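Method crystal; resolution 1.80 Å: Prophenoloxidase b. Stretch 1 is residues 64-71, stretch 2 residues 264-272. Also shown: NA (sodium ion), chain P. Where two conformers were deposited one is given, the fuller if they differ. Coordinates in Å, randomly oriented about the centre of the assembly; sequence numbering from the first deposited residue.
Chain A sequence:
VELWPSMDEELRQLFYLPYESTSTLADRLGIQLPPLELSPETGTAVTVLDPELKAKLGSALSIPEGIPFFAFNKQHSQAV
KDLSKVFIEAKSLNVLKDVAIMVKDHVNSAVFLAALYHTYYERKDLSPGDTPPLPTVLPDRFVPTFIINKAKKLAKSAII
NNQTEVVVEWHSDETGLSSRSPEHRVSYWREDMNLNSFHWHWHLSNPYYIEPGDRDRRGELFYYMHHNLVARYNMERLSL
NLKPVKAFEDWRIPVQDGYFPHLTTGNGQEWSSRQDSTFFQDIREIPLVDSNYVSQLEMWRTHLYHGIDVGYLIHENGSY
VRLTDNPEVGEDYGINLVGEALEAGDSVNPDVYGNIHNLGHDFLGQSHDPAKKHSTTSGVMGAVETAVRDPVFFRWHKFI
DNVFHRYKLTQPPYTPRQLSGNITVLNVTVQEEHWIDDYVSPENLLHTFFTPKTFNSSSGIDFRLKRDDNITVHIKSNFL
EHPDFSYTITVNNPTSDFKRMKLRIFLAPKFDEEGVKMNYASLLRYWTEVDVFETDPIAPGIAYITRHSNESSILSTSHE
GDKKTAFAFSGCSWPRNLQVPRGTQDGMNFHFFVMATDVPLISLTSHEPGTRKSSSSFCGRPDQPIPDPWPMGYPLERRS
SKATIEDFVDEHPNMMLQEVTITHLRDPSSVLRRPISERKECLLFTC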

# COMPACT_ATOMS: atom_id res chain seq x y z
N PRO A 64 -37.99 15.51 12.56
CA PRO A 64 -39.09 14.84 11.86
C PRO A 64 -39.44 13.48 12.46
O PRO A 64 -38.57 12.81 13.02
CB PRO A 64 -38.53 14.65 10.44
CG PRO A 64 -37.04 14.66 10.61
CD PRO A 64 -36.77 15.63 11.73
N GLU A 65 -40.71 13.10 12.36
CA GLU A 65 -41.15 11.76 12.74
C GLU A 65 -40.47 10.72 11.84
O GLU A 65 -40.09 11.03 10.71
CB GLU A 65 -42.67 11.64 12.60
CG GLU A 65 -43.26 10.29 13.02
CD GLU A 65 -44.09 9.64 11.92
OE1 GLU A 65 -44.84 10.36 11.23
OE2 GLU A 65 -44.00 8.40 11.76
N GLY A 66 -40.32 9.50 12.33
CA GLY A 66 -39.83 8.42 11.49
C GLY A 66 -38.34 8.14 11.53
O GLY A 66 -37.83 7.37 10.70
N ILE A 67 -37.63 8.77 12.47
CA ILE A 67 -36.21 8.48 12.68
C ILE A 67 -35.98 8.34 14.18
O ILE A 67 -36.80 8.81 14.98
CB ILE A 67 -35.29 9.59 12.11
CG1 ILE A 67 -35.53 10.93 12.81
CG2 ILE A 67 -35.44 9.72 10.58
CD1 ILE A 67 -34.55 12.02 12.40
N PRO A 68 -34.87 7.70 14.56
CA PRO A 68 -34.57 7.59 16.00
C PRO A 68 -34.16 8.92 16.62
O PRO A 68 -33.89 9.89 15.90
CB PRO A 68 -33.38 6.62 16.04
CG PRO A 68 -33.43 5.87 14.74
CD PRO A 68 -33.96 6.87 13.75
N PHE A 69 -34.12 8.96 17.96
CA PHE A 69 -33.45 10.04 18.67
C PHE A 69 -31.95 9.76 18.64
O PHE A 69 -31.47 8.76 19.22
CB PHE A 69 -33.93 10.09 20.13
CG PHE A 69 -33.05 10.89 21.06
CD1 PHE A 69 -32.67 12.19 20.74
CD2 PHE A 69 -32.65 10.36 22.29
CE1 PHE A 69 -31.86 12.92 21.60
CE2 PHE A 69 -31.85 11.09 23.16
CZ PHE A 69 -31.45 12.37 22.82
N PHE A 70 -31.20 10.62 17.96
CA PHE A 70 -29.76 10.46 17.85
C PHE A 70 -29.07 11.26 18.94
O PHE A 70 -28.74 12.44 18.77
CB PHE A 70 -29.31 10.88 16.45
CG PHE A 70 -29.79 9.96 15.38
CD1 PHE A 70 -29.63 8.59 15.51
CD2 PHE A 70 -30.46 10.45 14.27
CE1 PHE A 70 -30.09 7.72 14.53
CE2 PHE A 70 -30.92 9.59 13.28
CZ PHE A 70 -30.74 8.23 13.42
N ALA A 71 -28.86 10.60 20.07
CA ALA A 71 -28.49 11.26 21.31
C ALA A 71 -27.17 12.03 21.25
O ALA A 71 -26.99 13.00 21.99
CB ALA A 71 -28.48 10.25 22.45
N THR A 264 -35.14 -3.26 13.71
CA THR A 264 -35.98 -2.40 12.88
C THR A 264 -36.87 -1.58 13.80
O THR A 264 -37.50 -2.14 14.71
CB THR A 264 -36.87 -3.25 11.95
OG1 THR A 264 -36.04 -4.11 11.15
CG2 THR A 264 -37.73 -2.37 11.04
N THR A 265 -36.94 -0.26 13.58
CA THR A 265 -37.76 0.59 14.47
C THR A 265 -39.24 0.39 14.18
O THR A 265 -39.61 -0.23 13.19
CB THR A 265 -37.46 2.09 14.31
OG1 THR A 265 -37.98 2.57 13.06
CG2 THR A 265 -35.96 2.37 14.40
N GLY A 266 -40.08 0.94 15.06
CA GLY A 266 -41.52 0.80 14.93
C GLY A 266 -42.08 1.55 13.74
O GLY A 266 -43.24 1.35 13.36
N ASN A 267 -41.27 2.42 13.15
CA ASN A 267 -41.65 3.09 11.91
C ASN A 267 -41.17 2.31 10.70
O ASN A 267 -41.17 2.83 9.58
CB ASN A 267 -41.10 4.52 11.87
CG ASN A 267 -41.68 5.41 12.95
OD1 ASN A 267 -40.94 6.03 13.72
ND2 ASN A 267 -43.00 5.46 13.02
N GLY A 268 -40.76 1.06 10.91
CA GLY A 268 -40.39 0.17 9.81
C GLY A 268 -38.99 0.42 9.27
O GLY A 268 -38.59 -0.16 8.25
N GLN A 269 -38.25 1.28 9.96
CA GLN A 269 -36.91 1.67 9.54
C GLN A 269 -35.84 0.73 10.12
O GLN A 269 -35.53 0.82 11.31
CB GLN A 269 -36.65 3.10 9.99
CG GLN A 269 -37.56 4.12 9.35
CD GLN A 269 -36.85 4.95 8.29
OE1 GLN A 269 -36.05 5.83 8.62
NE2 GLN A 269 -37.12 4.66 7.02
N GLU A 270 -35.28 -0.14 9.28
CA GLU A 270 -34.21 -1.04 9.71
C GLU A 270 -32.90 -0.28 9.95
O GLU A 270 -32.49 0.50 9.10
CB GLU A 270 -33.98 -2.15 8.68
CG GLU A 270 -32.74 -2.99 9.00
CD GLU A 270 -32.66 -4.29 8.21
OE1 GLU A 270 -31.61 -4.52 7.56
OE2 GLU A 270 -33.63 -5.08 8.26
N TRP A 271 -32.25 -0.51 11.09
CA TRP A 271 -31.01 0.17 11.42
C TRP A 271 -29.93 -0.24 10.43
O TRP A 271 -29.81 -1.42 10.06
CB TRP A 271 -30.53 -0.19 12.84
CG TRP A 271 -31.40 0.39 13.94
CD1 TRP A 271 -32.60 -0.10 14.38
CD2 TRP A 271 -31.13 1.55 14.74
NE1 TRP A 271 -33.10 0.69 15.38
CE2 TRP A 271 -32.21 1.71 15.63
CE3 TRP A 271 -30.07 2.47 14.78
CZ2 TRP A 271 -32.27 2.75 16.56
CZ3 TRP A 271 -30.14 3.51 15.69
CH2 TRP A 271 -31.23 3.65 16.57
N SER A 272 -29.11 0.72 10.03
CA SER A 272 -27.98 0.45 9.16
C SER A 272 -26.98 -0.47 9.85
O SER A 272 -26.88 -0.49 11.08
CB SER A 272 -27.30 1.75 8.76
OG SER A 272 -28.17 2.50 7.92
NA NA P . -37.63 5.37 13.38
O HOH W 1 -41.45 8.96 15.25

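Stretch 2 meets stretch 1 through a compact turn followed by an extended segment, and no clear direct hydrogen bond joins the two. T265 opens a type I beta turn closed by G268 N to T265 O at 2.9 Å. Its hydroxyl suits this position: OG1 accepts a hydrogen bond from N267 N at 3.3 Å and a weak one from Q269 N at 3.4 Å, and binds the sodium ion NA at 2.8 Å. Its methyl CG2 lies 4.3 Å from P68 CG.

N267 points toward stretch 1, its OD1 3.5 Å from G66 CA. A water links the two residues, accepting from G66 N at 3.2 Å and donating weakly to N267 OD1 at 3.3 Å. N267 ND2 and E65 OE2 are 3.4 Å apart, but the angle is too poor for a hydrogen bond. G66 suits its place because its positive phi would jam a CB against the preceding carbonyl. G268, also at positive phi, completes the turn, and T265 N then bonds Q269 O at 2.9 Å.

Q269 points toward stretch 1 beside G66. Beyond it, W271 supplies a broad apolar surface: P68 CG sits 3.6 Å from W271 CH2 in an off-centre CH-pi contact, while W271 CZ3 approaches the edge of the F70 ring, 4.4 Å from F70 CE1.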